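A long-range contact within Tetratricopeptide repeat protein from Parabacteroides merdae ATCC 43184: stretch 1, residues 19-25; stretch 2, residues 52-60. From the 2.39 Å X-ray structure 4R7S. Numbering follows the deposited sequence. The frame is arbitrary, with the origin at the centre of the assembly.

Stretch 1 (19-25) DLVSAEE
Stretch 2 52-60: RRQGKLQEA

The first turns of one helix pack against the linker leading into another, in a small contact that joins a leucine-centred apolar patch to a buried carboxylate gripped by an amide and an ammonium group. The two stretches bury 316 Å² between them, both sides summed, and no touching residues are closer than 30 positions in sequence.

Stretch 1 begins with Asp 19 at the N-cap position (phi/psi -86/76) and is helical from Leu 20 onward. The t rotamer of Asp 19 brings OD1 to 3.1 Å from Ser 22 N, a capping bond that satisfies an amide the first turn leaves free. Backbone bonds then set the helical repeat: Ala 23 N to Asp 19 O at 2.9 Å and Glu 24 N to Leu 20 O at 3.0 Å.

Stretch 2 turns between two helices. A type I turn runs from Arg 52 to Gly 55, with Arg 53 at -68/-7 and Gln 54 at -102/-9, and is closed by Gly 55 N to Arg 52 O at 3.0 Å. Gly 55, at 88/3, ends the preceding helix in a Schellman motif; such a positive phi favours glycine. Lys 56 (-79/65) is the N-cap residue of the next helix, which starts at Leu 57; Ala 60 N bonds to Lys 56 O at 2.9 Å.

The backbones come closest at Leu 20 and Gln 54, whose CA atoms lie 7.2 Å apart, with both CA-to-CB bonds pointing toward the opposing stretch. Leu 20 (m, chi2 t) gives up the most area, 93 Å². Its CD1 comes within 3.7 Å of Arg 53 CB, and its CB lies 3.9 Å from Gln 54 CG, so on this side of Leu 20 the aliphatic parts of polar side chains supply the apolar contact. Arg 53 (m, t, p, with chi4 at -161°) folds so that Leu 20 CD2 sits over one face of its guanidinium. Val 21 (t), whose CA-to-CB bond points sideways, adds a smaller contact, its CG2 3.5 Å from Gln 54 OE1.

One helical turn beyond Leu 20, Glu 24 reaches across with chi1 and chi2 both t and chi3 near 2°. Gln 54, with chi1 at -88°, chi2 t and chi3 at 89°, directs NE2 to Glu 24 OE1 at 2.8 Å, with an N-H...acceptor angle of 150°. Lys 56 NZ forms a salt bridge to Glu 24 OE2 at 3.0 Å and a weak hydrogen bond to OE1 of the same residue at 3.2 Å. In this position Lys 56 has chi1 m, chi2 and chi3 between wells at -145° and -104°, and chi4 t.

Lys 56 NZ also makes a salt bridge to Glu 59 OE2 at 3.3 Å, with a weak hydrogen bond. The ammonium thus contacts both carboxylates, whose oxygens Glu 24 OE2 and Glu 59 OE2 approach to 4.3 Å. The rule to read here is compact: an apolar residue sits at the closest CA pair, and one turn later a buried acid is met by both an amide donor and a lysine.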

# COMPACT_ATOMS: atom_id res chain seq x y z
N ASP A 19 -2.13 12.02 20.37
CA ASP A 19 -2.32 13.45 20.14
C ASP A 19 -1.29 13.94 19.10
O ASP A 19 -0.29 14.60 19.44
CB ASP A 19 -2.21 14.23 21.47
CG ASP A 19 -2.65 15.69 21.43
OD1 ASP A 19 -2.83 16.23 20.30
OD2 ASP A 19 -2.79 16.30 22.52
N LEU A 20 -1.55 13.62 17.84
CA LEU A 20 -0.65 13.98 16.75
C LEU A 20 -0.55 15.51 16.52
O LEU A 20 0.50 15.96 16.07
CB LEU A 20 -1.05 13.29 15.45
CG LEU A 20 -1.23 11.77 15.54
CD1 LEU A 20 -1.66 11.19 14.20
CD2 LEU A 20 0.01 11.07 16.11
N VAL A 21 -1.61 16.28 16.85
CA VAL A 21 -1.65 17.74 16.65
C VAL A 21 -0.63 18.37 17.59
O VAL A 21 0.21 19.17 17.15
CB VAL A 21 -3.09 18.32 16.85
CG1 VAL A 21 -3.10 19.85 16.95
CG2 VAL A 21 -4.03 17.85 15.73
N SER A 22 -0.67 17.97 18.87
CA SER A 22 0.26 18.46 19.87
C SER A 22 1.67 17.92 19.63
O SER A 22 2.63 18.68 19.73
CB SER A 22 -0.23 18.11 21.26
OG SER A 22 -1.50 18.66 21.53
N ALA A 23 1.81 16.63 19.26
CA ALA A 23 3.13 16.05 18.97
C ALA A 23 3.85 16.85 17.86
O ALA A 23 5.00 17.23 18.05
CB ALA A 23 3.00 14.59 18.58
N GLU A 24 3.11 17.21 16.77
CA GLU A 24 3.56 18.05 15.65
C GLU A 24 4.09 19.40 16.13
O GLU A 24 5.18 19.82 15.69
CB GLU A 24 2.40 18.28 14.66
CG GLU A 24 2.70 19.29 13.58
CD GLU A 24 1.88 19.15 12.32
OE1 GLU A 24 1.01 18.24 12.29
OE2 GLU A 24 2.11 19.92 11.36
N GLU A 25 3.33 20.08 17.00
CA GLU A 25 3.70 21.39 17.54
C GLU A 25 4.95 21.33 18.41
O GLU A 25 5.82 22.20 18.28
CB GLU A 25 2.54 22.03 18.34
CG GLU A 25 2.04 23.33 17.73
CD GLU A 25 3.11 24.34 17.35
OE1 GLU A 25 3.84 24.82 18.25
OE2 GLU A 25 3.23 24.64 16.14
N ARG A 52 1.80 12.81 8.12
CA ARG A 52 1.20 11.84 7.21
C ARG A 52 0.01 11.12 7.88
O ARG A 52 -1.02 10.95 7.25
CB ARG A 52 2.25 10.81 6.73
CG ARG A 52 1.77 9.93 5.58
CD ARG A 52 2.64 8.71 5.39
NE ARG A 52 2.23 7.98 4.19
CZ ARG A 52 2.84 6.90 3.70
NH1 ARG A 52 3.90 6.40 4.31
NH2 ARG A 52 2.37 6.31 2.61
N ARG A 53 0.17 10.73 9.16
CA ARG A 53 -0.87 10.05 9.94
C ARG A 53 -2.07 10.98 10.24
O ARG A 53 -3.08 10.51 10.76
CB ARG A 53 -0.29 9.49 11.23
CG ARG A 53 0.52 8.21 11.05
CD ARG A 53 1.16 7.79 12.36
NE ARG A 53 0.16 7.54 13.40
CZ ARG A 53 0.42 7.51 14.70
NH1 ARG A 53 1.65 7.72 15.15
NH2 ARG A 53 -0.56 7.27 15.57
N GLN A 54 -1.97 12.27 9.90
CA GLN A 54 -3.02 13.27 10.04
C GLN A 54 -3.69 13.55 8.69
O GLN A 54 -4.71 14.27 8.64
CB GLN A 54 -2.46 14.57 10.59
CG GLN A 54 -2.44 14.63 12.11
CD GLN A 54 -1.78 15.92 12.54
OE1 GLN A 54 -2.43 16.97 12.71
NE2 GLN A 54 -0.46 15.89 12.63
N GLY A 55 -3.10 13.01 7.62
CA GLY A 55 -3.57 13.21 6.26
C GLY A 55 -2.99 14.45 5.60
O GLY A 55 -3.34 14.77 4.47
N LYS A 56 -2.09 15.17 6.32
CA LYS A 56 -1.39 16.36 5.84
C LYS A 56 -0.22 15.87 4.94
O LYS A 56 0.97 16.01 5.28
CB LYS A 56 -0.91 17.22 7.02
CG LYS A 56 -1.95 17.44 8.11
CD LYS A 56 -1.84 18.82 8.74
CE LYS A 56 -1.21 18.84 10.10
NZ LYS A 56 -0.75 20.21 10.50
N LEU A 57 -0.59 15.24 3.82
CA LEU A 57 0.30 14.58 2.88
C LEU A 57 1.30 15.54 2.19
O LEU A 57 2.49 15.19 2.11
CB LEU A 57 -0.51 13.81 1.83
CG LEU A 57 -1.54 12.78 2.33
CD1 LEU A 57 -2.06 11.94 1.17
CD2 LEU A 57 -0.97 11.86 3.43
N GLN A 58 0.86 16.72 1.72
CA GLN A 58 1.77 17.67 1.08
C GLN A 58 2.79 18.20 2.08
O GLN A 58 3.96 18.32 1.72
CB GLN A 58 1.02 18.84 0.39
CG GLN A 58 0.39 18.51 -0.98
CD GLN A 58 1.25 17.71 -1.94
OE1 GLN A 58 2.44 18.01 -2.19
NE2 GLN A 58 0.66 16.67 -2.52
N GLU A 59 2.36 18.45 3.34
CA GLU A 59 3.22 18.93 4.45
C GLU A 59 4.28 17.88 4.81
O GLU A 59 5.47 18.20 4.97
CB GLU A 59 2.39 19.25 5.70
CG GLU A 59 1.88 20.67 5.75
CD GLU A 59 0.53 20.81 6.43
OE1 GLU A 59 -0.49 20.47 5.78
OE2 GLU A 59 0.49 21.25 7.60
N ALA A 60 3.82 16.63 4.96
CA ALA A 60 4.63 15.46 5.28
C ALA A 60 5.72 15.30 4.23
O ALA A 60 6.85 14.99 4.59
CB ALA A 60 3.75 14.22 5.32